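Local coordinates for extracellular solute-binding protein family 1 (Pseudothermotoga lettingae, PDB 5CI5) that binds the sugar alpha-D-tagatose and probably hands such solutes to the membrane components of an ABC transporter, at residues 380-385 with 406-411; 160-165 with 201-206; 303-308 with 313-318; 224-229 with 384-389. One frame throughout, in Å; residues are numbered along the deposited sequence.

Contact 1: residues 380-385 with 406-411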
loop_
_atom_site.group_PDB
_atom_site.type_symbol
_atom_site.label_atom_id
_atom_site.label_comp_id
_atom_site.label_asym_id
_atom_site.label_seq_id
_atom_site.Cartn_x
_atom_site.Cartn_y
_atom_site.Cartn_z
ATOM N N SER A 380 4.505 9.436 9.473
ATOM C CA SER A 380 3.315 8.591 9.386
ATOM C C SER A 380 2.771 8.294 10.789
ATOM O O SER A 380 1.570 8.350 11.039
ATOM C CB SER A 380 3.625 7.300 8.639
ATOM O OG SER A 380 2.467 6.508 8.642
ATOM N N GLU A 381 3.673 8.041 11.729
ATOM C CA GLU A 381 3.257 7.853 13.114
ATOM C C GLU A 381 2.447 9.052 13.645
ATOM O O GLU A 381 1.475 8.866 14.364
ATOM C CB GLU A 381 4.479 7.607 14.008
ATOM C CG GLU A 381 4.220 7.737 15.507
ATOM C CD GLU A 381 3.186 6.756 16.019
ATOM O OE1 GLU A 381 2.911 5.774 15.304
ATOM O OE2 GLU A 381 2.653 6.965 17.142
ATOM N N GLN A 382 2.833 10.269 13.272
ATOM C CA GLN A 382 2.090 11.458 13.695
ATOM C C GLN A 382 0.685 11.537 13.089
ATOM O O GLN A 382 -0.266 11.975 13.749
ATOM C CB GLN A 382 2.867 12.723 13.349
ATOM C CG GLN A 382 4.170 12.832 14.113
ATOM C CD GLN A 382 3.913 12.931 15.607
ATOM O OE1 GLN A 382 2.984 13.622 16.042
ATOM N NE2 GLN A 382 4.674 12.202 16.378
ATOM N N ILE A 383 0.560 11.099 11.839
ATOM C CA ILE A 383 -0.716 11.127 11.144
ATOM C C ILE A 383 -1.646 10.075 11.784
ATOM O O ILE A 383 -2.827 10.335 12.052
ATOM C CB ILE A 383 -0.543 10.865 9.627
ATOM C CG1 ILE A 383 0.351 11.942 8.989
ATOM C CG2 ILE A 383 -1.898 10.790 8.950
ATOM C CD1 ILE A 383 -0.201 13.354 9.100
ATOM N N GLN A 384 -1.106 8.884 12.063
ATOM C CA GLN A 384 -1.882 7.831 12.716
ATOM C C GLN A 384 -2.442 8.332 14.060
ATOM O O GLN A 384 -3.627 8.155 14.367
ATOM C CB GLN A 384 -1.018 6.587 12.935
ATOM C CG GLN A 384 -0.606 5.906 11.622
ATOM C CD GLN A 384 0.537 4.926 11.800
ATOM O OE1 GLN A 384 1.426 4.812 10.942
ATOM N NE2 GLN A 384 0.558 4.266 12.936
ATOM N N THR A 385 -1.575 8.935 14.867
ATOM C CA THR A 385 -1.971 9.420 16.178
ATOM C C THR A 385 -3.038 10.524 16.072
ATOM O O THR A 385 -4.022 10.527 16.800
ATOM C CB THR A 385 -0.732 9.918 16.947
ATOM O OG1 THR A 385 0.152 8.811 17.183
ATOM C CG2 THR A 385 -1.131 10.567 18.289
ATOM N N GLU A 406 3.018 20.335 14.048
ATOM C CA GLU A 406 4.136 20.809 14.859
ATOM C C GLU A 406 5.166 19.702 15.084
ATOM O O GLU A 406 6.373 19.928 14.971
ATOM C CB GLU A 406 3.617 21.377 16.188
ATOM C CG GLU A 406 2.963 22.748 15.974
ATOM C CD GLU A 406 2.238 23.319 17.185
ATOM O OE1 GLU A 406 2.042 22.609 18.191
ATOM O OE2 GLU A 406 1.851 24.506 17.113
ATOM N N ASN A 407 4.699 18.488 15.353
ATOM C CA ASN A 407 5.607 17.375 15.571
ATOM C C ASN A 407 6.328 16.990 14.291
ATOM O O ASN A 407 7.511 16.633 14.303
ATOM C CB ASN A 407 4.853 16.177 16.131
ATOM C CG ASN A 407 4.431 16.380 17.566
ATOM O OD1 ASN A 407 4.919 17.282 18.255
ATOM N ND2 ASN A 407 3.508 15.544 18.032
ATOM N N VAL A 408 5.622 17.046 13.169
ATOM C CA VAL A 408 6.256 16.757 11.886
ATOM C C VAL A 408 7.355 17.794 11.599
ATOM O O VAL A 408 8.440 17.447 11.118
ATOM C CB VAL A 408 5.215 16.723 10.758
ATOM C CG1 VAL A 408 5.879 16.787 9.379
ATOM C CG2 VAL A 408 4.364 15.467 10.884
ATOM N N ASN A 409 7.099 19.059 11.901
ATOM C CA ASN A 409 8.116 20.068 11.633
ATOM C C ASN A 409 9.348 19.878 12.513
ATOM O O ASN A 409 10.467 20.143 12.066
ATOM C CB ASN A 409 7.539 21.474 11.811
ATOM C CG ASN A 409 6.632 21.867 10.674
ATOM O OD1 ASN A 409 6.695 21.298 9.584
ATOM N ND2 ASN A 409 5.792 22.869 10.907
ATOM N N LYS A 410 9.156 19.409 13.744
ATOM C CA LYS A 410 10.285 19.120 14.625
ATOM C C LYS A 410 11.082 17.917 14.097
ATOM O O LYS A 410 12.317 17.919 14.107
ATOM C CB LYS A 410 9.796 18.875 16.051
ATOM C CG LYS A 410 9.318 20.169 16.750
ATOM C CD LYS A 410 8.564 19.927 18.079
ATOM C CE LYS A 410 7.916 21.226 18.627
ATOM N NZ LYS A 410 8.914 22.293 18.997
ATOM N N ILE A 411 10.366 16.910 13.618
ATOM C CA ILE A 411 10.997 15.746 13.025
ATOM C C ILE A 411 11.858 16.163 11.841
ATOM O O ILE A 411 12.980 15.665 11.681
ATOM C CB ILE A 411 9.927 14.720 12.578
ATOM C CG1 ILE A 411 9.318 14.023 13.799
ATOM C CG2 ILE A 411 10.502 13.702 11.598
ATOM C CD1 ILE A 411 7.969 13.314 13.527
#
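The amide planes of Gln382 and Asn407 stand at right angles where two antiparallel helices, 376-391 and 397-413, lie side by side as a C-terminal helical hairpin. Over one face of the Gln382 amide sits Asn407 CB, only 3.4 Å from Gln382 CD, and the Asn407 amide rises on that same side. Its ND2 gives a hydrogen bond to Gln382 OE1 at 2.8 Å, fairly straight at 161°. The two ends of this bond differ: the acceptor lies almost in the Asn407 amide plane, whereas the donor meets OE1 from 44° above the carbonyl plane, so no lone pair is addressed directly.

Below the amides the contact turns apolar. Gln382 is bent at chi2 (-63°), which folds its amide back over the stem and leaves CB and CG to pack. CB meets Val408 CG2 at 4.0 Å. With an alanine in place of this glutamine, Asn407 ND2 would probably lose its acceptor and be freer to turn, and a gap would be likely to open beside Ile411.

The pair illustrates how a partly exposed helix seam can place its polar bond beside an apolar strip, here formed by Val408 and Ile411. Val408 also touches Ile379 of the same hairpin and Ala215 in a loop outside it. At the other end of the strip the CD1 methyl of Ile411 lies 3.9 Å from Gln382 CG.

Contact 2: residues 160-165 with 201-206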
loop_
_atom_site.group_PDB
_atom_site.type_symbol
_atom_site.label_atom_id
_atom_site.label_comp_id
_atom_site.label_asym_id
_atom_site.label_seq_id
_atom_site.Cartn_x
_atom_site.Cartn_y
_atom_site.Cartn_z
ATOM N N LYS A 160 -18.654 9.261 -7.330
ATOM C CA LYS A 160 -17.528 9.995 -7.891
ATOM C C LYS A 160 -17.060 11.100 -6.949
ATOM O O LYS A 160 -15.892 11.467 -6.956
ATOM C CB LYS A 160 -17.911 10.608 -9.238
ATOM C CG LYS A 160 -18.242 9.573 -10.315
ATOM C CD LYS A 160 -18.868 10.248 -11.536
ATOM C CE LYS A 160 -19.706 9.262 -12.371
ATOM N NZ LYS A 160 -20.777 9.927 -13.188
ATOM N N THR A 161 -17.975 11.621 -6.138
ATOM C CA THR A 161 -17.668 12.737 -5.264
ATOM C C THR A 161 -17.869 12.376 -3.810
ATOM O O THR A 161 -18.515 11.374 -3.473
ATOM C CB THR A 161 -18.566 13.917 -5.545
ATOM O OG1 THR A 161 -19.903 13.545 -5.179
ATOM C CG2 THR A 161 -18.498 14.302 -7.035
ATOM N N TRP A 162 -17.322 13.198 -2.936
ATOM C CA TRP A 162 -17.556 12.999 -1.511
ATOM C C TRP A 162 -19.043 13.017 -1.162
ATOM O O TRP A 162 -19.494 12.242 -0.311
ATOM C CB TRP A 162 -16.845 14.059 -0.701
ATOM C CG TRP A 162 -15.385 13.826 -0.525
ATOM C CD1 TRP A 162 -14.621 12.841 -1.096
ATOM C CD2 TRP A 162 -14.517 14.568 0.321
ATOM N NE1 TRP A 162 -13.327 12.944 -0.661
ATOM C CE2 TRP A 162 -13.237 13.994 0.214
ATOM C CE3 TRP A 162 -14.690 15.678 1.158
ATOM C CZ2 TRP A 162 -12.138 14.482 0.920
ATOM C CZ3 TRP A 162 -13.577 16.160 1.861
ATOM C CH2 TRP A 162 -12.333 15.576 1.722
ATOM N N ASP A 163 -19.807 13.890 -1.806
ATOM C CA ASP A 163 -21.231 13.963 -1.498
ATOM C C ASP A 163 -21.911 12.642 -1.876
ATOM O O ASP A 163 -22.740 12.098 -1.132
ATOM C CB ASP A 163 -21.892 15.113 -2.232
ATOM C CG ASP A 163 -21.570 16.470 -1.607
ATOM O OD1 ASP A 163 -21.058 16.510 -0.465
ATOM O OD2 ASP A 163 -21.840 17.485 -2.265
ATOM N N GLU A 164 -21.537 12.109 -3.030
ATOM C CA GLU A 164 -22.107 10.844 -3.490
ATOM C C GLU A 164 -21.645 9.688 -2.603
ATOM O O GLU A 164 -22.423 8.777 -2.315
ATOM C CB GLU A 164 -21.738 10.598 -4.953
ATOM C CG GLU A 164 -22.451 11.565 -5.888
ATOM C CD GLU A 164 -21.940 11.516 -7.325
ATOM O OE1 GLU A 164 -20.981 10.780 -7.614
ATOM O OE2 GLU A 164 -22.509 12.239 -8.167
ATOM N N LEU A 165 -20.403 9.751 -2.125
ATOM C CA LEU A 165 -19.867 8.695 -1.263
ATOM C C LEU A 165 -20.677 8.645 0.011
ATOM O O LEU A 165 -21.077 7.582 0.478
ATOM C CB LEU A 165 -18.384 8.934 -0.947
ATOM C CG LEU A 165 -17.747 8.099 0.170
ATOM C CD1 LEU A 165 -17.841 6.652 -0.198
ATOM C CD2 LEU A 165 -16.305 8.528 0.355
ATOM N N TYR A 201 -5.414 14.744 -0.217
ATOM C CA TYR A 201 -5.155 15.059 -1.609
ATOM C C TYR A 201 -6.475 15.225 -2.367
ATOM O O TYR A 201 -6.551 16.082 -3.263
ATOM C CB TYR A 201 -4.219 13.997 -2.238
ATOM C CG TYR A 201 -2.764 14.238 -1.843
ATOM C CD1 TYR A 201 -2.236 13.728 -0.656
ATOM C CD2 TYR A 201 -1.926 15.024 -2.632
ATOM C CE1 TYR A 201 -0.937 13.978 -0.280
ATOM C CE2 TYR A 201 -0.602 15.281 -2.247
ATOM C CZ TYR A 201 -0.119 14.761 -1.068
ATOM O OH TYR A 201 1.185 15.001 -0.638
ATOM N N ALA A 202 -7.511 14.487 -1.984
ATOM C CA ALA A 202 -8.820 14.673 -2.620
ATOM C C ALA A 202 -9.415 16.052 -2.297
ATOM O O ALA A 202 -10.212 16.564 -3.065
ATOM C CB ALA A 202 -9.783 13.561 -2.207
ATOM N N ALA A 203 -9.007 16.645 -1.173
ATOM C CA ALA A 203 -9.420 17.989 -0.789
ATOM C C ALA A 203 -8.505 19.083 -1.380
ATOM O O ALA A 203 -8.721 20.264 -1.123
ATOM C CB ALA A 203 -9.452 18.105 0.720
ATOM N N GLY A 204 -7.499 18.674 -2.158
ATOM C CA GLY A 204 -6.544 19.602 -2.758
ATOM C C GLY A 204 -5.393 20.024 -1.858
ATOM O O GLY A 204 -4.685 20.990 -2.171
ATOM N N GLY A 205 -5.208 19.322 -0.740
ATOM C CA GLY A 205 -4.085 19.543 0.150
ATOM C C GLY A 205 -2.876 18.696 -0.209
ATOM O O GLY A 205 -2.874 17.993 -1.222
ATOM N N LYS A 206 -1.854 18.768 0.638
ATOM C CA LYS A 206 -0.600 18.052 0.436
ATOM C C LYS A 206 -0.049 17.707 1.800
ATOM O O LYS A 206 -0.352 18.398 2.789
ATOM C CB LYS A 206 0.431 18.901 -0.311
ATOM C CG LYS A 206 -0.002 19.455 -1.648
ATOM C CD LYS A 206 1.089 20.368 -2.258
ATOM C CE LYS A 206 1.706 21.320 -1.225
ATOM N NZ LYS A 206 2.547 22.393 -1.834
#
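One indole accounts for everything that the loop and helix start at 160-165 offer to 201-206: Trp162 reaches across a wide backbone gap, its CA lying 9.0 Å from that of Ala202, to rest on two neighbouring methyl groups. Ala202 CB lies beside NE1 and CZ2, 3.9 Å from Trp162 NE1, while Ala203 CB lies 4.0 Å from CH2 at the far end. Both methyls approach obliquely. The first torsion (chi1 -79°) sets CG anti to the carbonyl carbon and sends the ring away from its own helix. Phe199 and Phe228 also meet the indole, so the alanines form one part of an aromatic and apolar surround.

Each segment is a helix terminus, and each carries its own capping signal, of side chains at 161-164 and of backbone at Gly204. Gly204, with positive phi, ends helix 190-202. At the other terminus Thr161 OG1 accepts from Glu164 N at 3.1 Å, and Glu164 OE1 in turn accepts a weak bond from Thr161 N and a stronger one from Lys160 N at 2.8 Å. A buried tryptophan thus joins two textbook helix ends, a capping box at the start of one helix and a Schellman motif at the close of the other.

Contact 3: residues 303-308 with 313-318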
loop_
_atom_site.group_PDB
_atom_site.type_symbol
_atom_site.label_atom_id
_atom_site.label_comp_id
_atom_site.label_asym_id
_atom_site.label_seq_id
_atom_site.Cartn_x
_atom_site.Cartn_y
_atom_site.Cartn_z
ATOM N N LEU A 303 12.546 -5.200 -3.342
ATOM C CA LEU A 303 13.505 -6.149 -2.818
ATOM C C LEU A 303 14.803 -5.401 -2.503
ATOM O O LEU A 303 15.326 -4.678 -3.348
ATOM C CB LEU A 303 13.769 -7.278 -3.812
ATOM C CG LEU A 303 12.524 -7.994 -4.292
ATOM C CD1 LEU A 303 12.854 -8.918 -5.457
ATOM C CD2 LEU A 303 11.908 -8.780 -3.159
ATOM N N VAL A 304 15.288 -5.559 -1.278
ATOM C CA VAL A 304 16.524 -4.893 -0.840
ATOM C C VAL A 304 17.501 -5.924 -0.279
ATOM O O VAL A 304 17.095 -6.981 0.169
ATOM C CB VAL A 304 16.281 -3.786 0.223
ATOM C CG1 VAL A 304 15.240 -2.805 -0.296
ATOM C CG2 VAL A 304 15.859 -4.362 1.566
ATOM N N ILE A 305 18.785 -5.588 -0.329
ATOM C CA ILE A 305 19.864 -6.449 0.155
ATOM C C ILE A 305 20.587 -5.734 1.277
ATOM O O ILE A 305 21.190 -4.695 1.033
ATOM C CB ILE A 305 20.851 -6.778 -0.973
ATOM C CG1 ILE A 305 20.138 -7.553 -2.086
ATOM C CG2 ILE A 305 22.048 -7.571 -0.432
ATOM C CD1 ILE A 305 20.965 -7.713 -3.326
ATOM N N PRO A 306 20.542 -6.277 2.503
ATOM C CA PRO A 306 21.224 -5.589 3.595
ATOM C C PRO A 306 22.736 -5.533 3.362
ATOM O O PRO A 306 23.330 -6.489 2.875
ATOM C CB PRO A 306 20.870 -6.441 4.830
ATOM C CG PRO A 306 19.571 -7.087 4.455
ATOM C CD PRO A 306 19.777 -7.436 3.001
ATOM N N SER A 307 23.339 -4.402 3.733
ATOM C CA SER A 307 24.764 -4.213 3.589
ATOM C C SER A 307 25.542 -5.204 4.467
ATOM O O SER A 307 26.715 -5.477 4.205
ATOM C CB SER A 307 25.108 -2.778 3.957
ATOM O OG SER A 307 24.703 -2.546 5.296
ATOM N N SER A 308 24.900 -5.745 5.502
ATOM C CA SER A 308 25.553 -6.713 6.380
ATOM C C SER A 308 25.456 -8.162 5.891
ATOM O O SER A 308 26.007 -9.068 6.532
ATOM C CB SER A 308 24.975 -6.612 7.788
ATOM O OG SER A 308 25.382 -5.382 8.379
ATOM N N GLU A 313 25.742 -11.522 -3.614
ATOM C CA GLU A 313 25.636 -11.844 -5.024
ATOM C C GLU A 313 24.484 -12.836 -5.267
ATOM O O GLU A 313 23.710 -12.653 -6.209
ATOM C CB GLU A 313 26.976 -12.382 -5.534
ATOM C CG GLU A 313 27.323 -11.973 -6.951
ATOM C CD GLU A 313 27.141 -10.485 -7.201
ATOM O OE1 GLU A 313 27.691 -9.665 -6.434
ATOM O OE2 GLU A 313 26.434 -10.144 -8.169
ATOM N N ASP A 314 24.332 -13.855 -4.422
ATOM C CA ASP A 314 23.220 -14.788 -4.578
ATOM C C ASP A 314 21.885 -14.099 -4.289
ATOM O O ASP A 314 20.852 -14.467 -4.847
ATOM C CB ASP A 314 23.359 -15.993 -3.653
ATOM C CG ASP A 314 24.427 -16.985 -4.112
ATOM O OD1 ASP A 314 24.921 -16.864 -5.236
ATOM O OD2 ASP A 314 24.772 -17.889 -3.330
ATOM N N ALA A 315 21.902 -13.098 -3.408
ATOM C CA ALA A 315 20.683 -12.356 -3.121
ATOM C C ALA A 315 20.236 -11.598 -4.364
ATOM O O ALA A 315 19.043 -11.566 -4.689
ATOM C CB ALA A 315 20.883 -11.393 -1.969
ATOM N N TRP A 316 21.184 -10.978 -5.064
ATOM C CA TRP A 316 20.840 -10.320 -6.322
ATOM C C TRP A 316 20.276 -11.338 -7.322
ATOM O O TRP A 316 19.263 -11.055 -7.979
ATOM C CB TRP A 316 22.041 -9.569 -6.947
ATOM C CG TRP A 316 21.687 -9.229 -8.326
ATOM C CD1 TRP A 316 22.086 -9.876 -9.449
ATOM C CD2 TRP A 316 20.780 -8.208 -8.742
ATOM N NE1 TRP A 316 21.487 -9.323 -10.552
ATOM C CE2 TRP A 316 20.682 -8.292 -10.145
ATOM C CE3 TRP A 316 20.036 -7.242 -8.070
ATOM C CZ2 TRP A 316 19.880 -7.445 -10.886
ATOM C CZ3 TRP A 316 19.235 -6.386 -8.820
ATOM C CH2 TRP A 316 19.165 -6.503 -10.210
ATOM N N LYS A 317 20.898 -12.522 -7.448
ATOM C CA LYS A 317 20.391 -13.539 -8.379
ATOM C C LYS A 317 18.939 -13.900 -8.094
ATOM O O LYS A 317 18.128 -14.016 -9.022
ATOM C CB LYS A 317 21.253 -14.822 -8.339
ATOM C CG LYS A 317 22.445 -14.755 -9.266
ATOM C CD LYS A 317 21.968 -14.917 -10.710
ATOM C CE LYS A 317 23.024 -14.523 -11.718
ATOM N NZ LYS A 317 22.433 -14.405 -13.081
ATOM N N LEU A 318 18.584 -14.037 -6.819
ATOM C CA LEU A 318 17.189 -14.271 -6.456
ATOM C C LEU A 318 16.283 -13.078 -6.835
ATOM O O LEU A 318 15.197 -13.271 -7.374
ATOM C CB LEU A 318 17.073 -14.579 -4.954
ATOM C CG LEU A 318 15.677 -14.843 -4.377
ATOM C CD1 LEU A 318 14.964 -15.950 -5.128
ATOM C CD2 LEU A 318 15.800 -15.201 -2.880
#
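This is a buried contact of apolar side chains, with no hydrogen bond across it, between the chain just leaving strand 298-304 and the helix that follows: the chain turns and lays helix 312-322 back against the sheet it has just left. Ile305 supplies the bulk and Ala315 the room for it: their CA atoms are 6.8 Å apart, a close approach that the small alanine side chain permits. The long branch of Ile305 does the touching. Its CG1 is anti to the carbonyl carbon (chi1 -62°), and the extended chain beyond it carries CD1 forward onto the helix. Ala315 CB is met by both CG1 and CD1, each at 3.9 Å, so the methyl lies alongside the branch and not merely at its end.

Further out, CD1 presses on the helix backbone itself, 3.7 Å from Trp316 N, and grazes Trp316 CB at 4.2 Å. Only the root of that tryptophan takes part. The indole runs off elsewhere, stacked on His105, with its NE1 hydrogen-bonded to Glu320 one turn along the same helix. The example shows how an alanine lets an isoleucine branch lie close to the backbone of a sheet-flanking helix in this solute-binding protein.

The surroundings close the packing. Leu81 of strand 81-85 touches Ile305, and Leu25 of strand 25-30 touches Ala315. Leu318, on the same helix, packs on both Leu25 and Leu81 and reaches Phe47 of helix 37-51, so helix 312-322 shares its apolar side with two strands of the mixed sheet and with the helix next to it.

Contact 4: residues 224-229 with 384-389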
loop_
_atom_site.group_PDB
_atom_site.type_symbol
_atom_site.label_atom_id
_atom_site.label_comp_id
_atom_site.label_asym_id
_atom_site.label_seq_id
_atom_site.Cartn_x
_atom_site.Cartn_y
_atom_site.Cartn_z
ATOM N N LYS A 224 -10.515 19.949 6.517
ATOM C CA LYS A 224 -11.706 19.439 5.873
ATOM C C LYS A 224 -11.583 17.914 5.682
ATOM O O LYS A 224 -12.515 17.160 5.974
ATOM C CB LYS A 224 -11.931 20.142 4.532
ATOM C CG LYS A 224 -13.246 19.809 3.883
ATOM C CD LYS A 224 -13.390 20.459 2.536
ATOM C CE LYS A 224 -14.739 20.148 1.926
ATOM N NZ LYS A 224 -14.849 20.795 0.592
ATOM N N ALA A 225 -10.426 17.476 5.193
ATOM C CA ALA A 225 -10.151 16.042 5.002
ATOM C C ALA A 225 -10.200 15.287 6.318
ATOM O O ALA A 225 -10.797 14.225 6.401
ATOM C CB ALA A 225 -8.785 15.859 4.341
ATOM N N LEU A 226 -9.571 15.829 7.353
ATOM C CA LEU A 226 -9.578 15.177 8.657
ATOM C C LEU A 226 -11.000 15.037 9.221
ATOM O O LEU A 226 -11.371 13.987 9.740
ATOM C CB LEU A 226 -8.688 15.939 9.650
ATOM C CG LEU A 226 -8.630 15.352 11.057
ATOM C CD1 LEU A 226 -8.208 13.877 11.077
ATOM C CD2 LEU A 226 -7.702 16.178 11.955
ATOM N N LYS A 227 -11.779 16.101 9.117
ATOM C CA LYS A 227 -13.155 16.083 9.622
ATOM C C LYS A 227 -14.028 15.088 8.850
ATOM O O LYS A 227 -14.752 14.310 9.463
ATOM C CB LYS A 227 -13.763 17.485 9.557
ATOM C CG LYS A 227 -13.203 18.387 10.611
ATOM C CD LYS A 227 -13.937 19.722 10.720
ATOM C CE LYS A 227 -13.369 20.497 11.903
ATOM N NZ LYS A 227 -14.152 21.719 12.213
ATOM N N PHE A 228 -13.906 15.017 7.530
ATOM C CA PHE A 228 -14.771 14.119 6.776
ATOM C C PHE A 228 -14.372 12.672 6.988
ATOM O O PHE A 228 -15.227 11.837 7.230
ATOM C CB PHE A 228 -14.757 14.459 5.284
ATOM C CG PHE A 228 -15.745 13.667 4.468
ATOM C CD1 PHE A 228 -17.050 13.472 4.910
ATOM C CD2 PHE A 228 -15.368 13.103 3.272
ATOM C CE1 PHE A 228 -17.964 12.750 4.135
ATOM C CE2 PHE A 228 -16.280 12.392 2.494
ATOM C CZ PHE A 228 -17.571 12.205 2.932
ATOM N N TYR A 229 -13.072 12.387 6.958
ATOM C CA TYR A 229 -12.579 11.031 7.162
ATOM C C TYR A 229 -13.035 10.497 8.501
ATOM O O TYR A 229 -13.566 9.403 8.598
ATOM C CB TYR A 229 -11.060 11.024 7.061
ATOM C CG TYR A 229 -10.396 9.663 7.085
ATOM C CD1 TYR A 229 -10.540 8.776 6.035
ATOM C CD2 TYR A 229 -9.592 9.288 8.146
ATOM C CE1 TYR A 229 -9.921 7.535 6.052
ATOM C CE2 TYR A 229 -8.955 8.047 8.167
ATOM C CZ TYR A 229 -9.108 7.182 7.108
ATOM O OH TYR A 229 -8.520 5.926 7.103
ATOM N N GLN A 384 -1.106 8.884 12.063
ATOM C CA GLN A 384 -1.882 7.831 12.716
ATOM C C GLN A 384 -2.442 8.332 14.060
ATOM O O GLN A 384 -3.627 8.155 14.367
ATOM C CB GLN A 384 -1.018 6.587 12.935
ATOM C CG GLN A 384 -0.606 5.906 11.622
ATOM C CD GLN A 384 0.537 4.926 11.800
ATOM O OE1 GLN A 384 1.426 4.812 10.942
ATOM N NE2 GLN A 384 0.558 4.266 12.936
ATOM N N THR A 385 -1.575 8.935 14.867
ATOM C CA THR A 385 -1.971 9.420 16.178
ATOM C C THR A 385 -3.038 10.524 16.072
ATOM O O THR A 385 -4.022 10.527 16.800
ATOM C CB THR A 385 -0.732 9.918 16.947
ATOM O OG1 THR A 385 0.152 8.811 17.183
ATOM C CG2 THR A 385 -1.131 10.567 18.289
HETATM N N MSE A 386 -2.846 11.427 15.123
HETATM C CA MSE A 386 -3.793 12.496 14.836
HETATM C C MSE A 386 -5.199 11.921 14.619
HETATM O O MSE A 386 -6.182 12.322 15.286
HETATM C CB MSE A 386 -3.316 13.268 13.607
HETATM C CG MSE A 386 -4.202 14.405 13.217
HETATM SE SE MSE A 386 -3.677 15.147 11.528
HETATM C CE MSE A 386 -4.137 13.641 10.393
ATOM N N VAL A 387 -5.301 10.958 13.703
ATOM C CA VAL A 387 -6.593 10.378 13.379
ATOM C C VAL A 387 -7.171 9.672 14.600
ATOM O O VAL A 387 -8.367 9.840 14.919
ATOM C CB VAL A 387 -6.473 9.405 12.199
ATOM C CG1 VAL A 387 -7.777 8.631 11.979
ATOM C CG2 VAL A 387 -6.089 10.167 10.948
ATOM N N GLN A 388 -6.347 8.896 15.292
ATOM C CA GLN A 388 -6.853 8.132 16.430
ATOM C C GLN A 388 -7.384 9.025 17.532
ATOM O O GLN A 388 -8.430 8.725 18.116
ATOM C CB GLN A 388 -5.780 7.230 17.050
ATOM C CG GLN A 388 -5.517 5.986 16.336
ATOM C CD GLN A 388 -5.340 4.795 17.292
ATOM O OE1 GLN A 388 -4.819 4.931 18.418
ATOM N NE2 GLN A 388 -5.796 3.637 16.855
ATOM N N ARG A 389 -6.694 10.123 17.812
ATOM C CA ARG A 389 -7.057 10.976 18.940
ATOM C C ARG A 389 -8.395 11.645 18.650
ATOM O O ARG A 389 -9.183 11.885 19.554
ATOM C CB ARG A 389 -5.951 12.000 19.220
ATOM C CG ARG A 389 -4.670 11.371 19.803
ATOM C CD ARG A 389 -4.496 11.658 21.288
ATOM N NE ARG A 389 -3.555 12.737 21.533
ATOM C CZ ARG A 389 -3.509 13.442 22.659
ATOM N NH1 ARG A 389 -4.356 13.186 23.652
ATOM N NH2 ARG A 389 -2.616 14.404 22.790
#
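Leu226 meets Met386, a selenomethionine in this crystal, and Val387 where segments 224-229 and 384-389 of helices 220-234 and 376-391 cross at -52°, a helix-helix crossing in a mostly helical part of this solute-binding protein. The two methyls of Leu226 divide the work. CD2 lies 4.1 Å from Met386 CG and close to SE, while CD1 is 4.1 Å from Met386 CE. The Met386 chain runs extended as far as SE and then bends (chi3 68°), which brings CE round toward the leucine. CD1 also faces Val387 CG2 at 4.3 Å.

One turn further along the helix, the Tyr229 side chain crosses that of Val387 at about a right angle.

Outside this first shell, Tyr196 of helix 190-202 touches both Leu226 and Met386, and Ala400 and Ala404 of helix 397-413 lie against Met386. The crossing is therefore covered by two further helices. Tyr229 is positioned from outside the pair: Phe199 packs with it edge-to-face, and its OH is hydrogen-bonded to Ser185 O. Held so, the ring offers Val387 an edge, with Tyr229 CE2 meeting CG1 at 4.0 Å and that methyl near the ring plane.

How the contacts relate
Contacts 1 and 4 share helix 376-391, which pairs with the C-terminal helix in one and crosses helix 220-234 in the other; their centres are 13 Å apart. Contact 4 also touches contact 2, because the ring of Trp162 packs on helix 220-234, with CE3 3.4 Å from Phe228 CD2. These three form a connected helical series. Contact 3 lies apart on the mixed sheet, across the chain's centre, 41 Å from contact 2 and 39 Å from contact 4, centre to centre. The tagatose pocket takes Asp85 and Gly299 to Trp301 from strands 81-85 and 298-304 near contact 3, and Glu190 and Leu194 from helix 190-202, which ends in contact 2; the Tyr229 side chain is about 12 Å from the sugar.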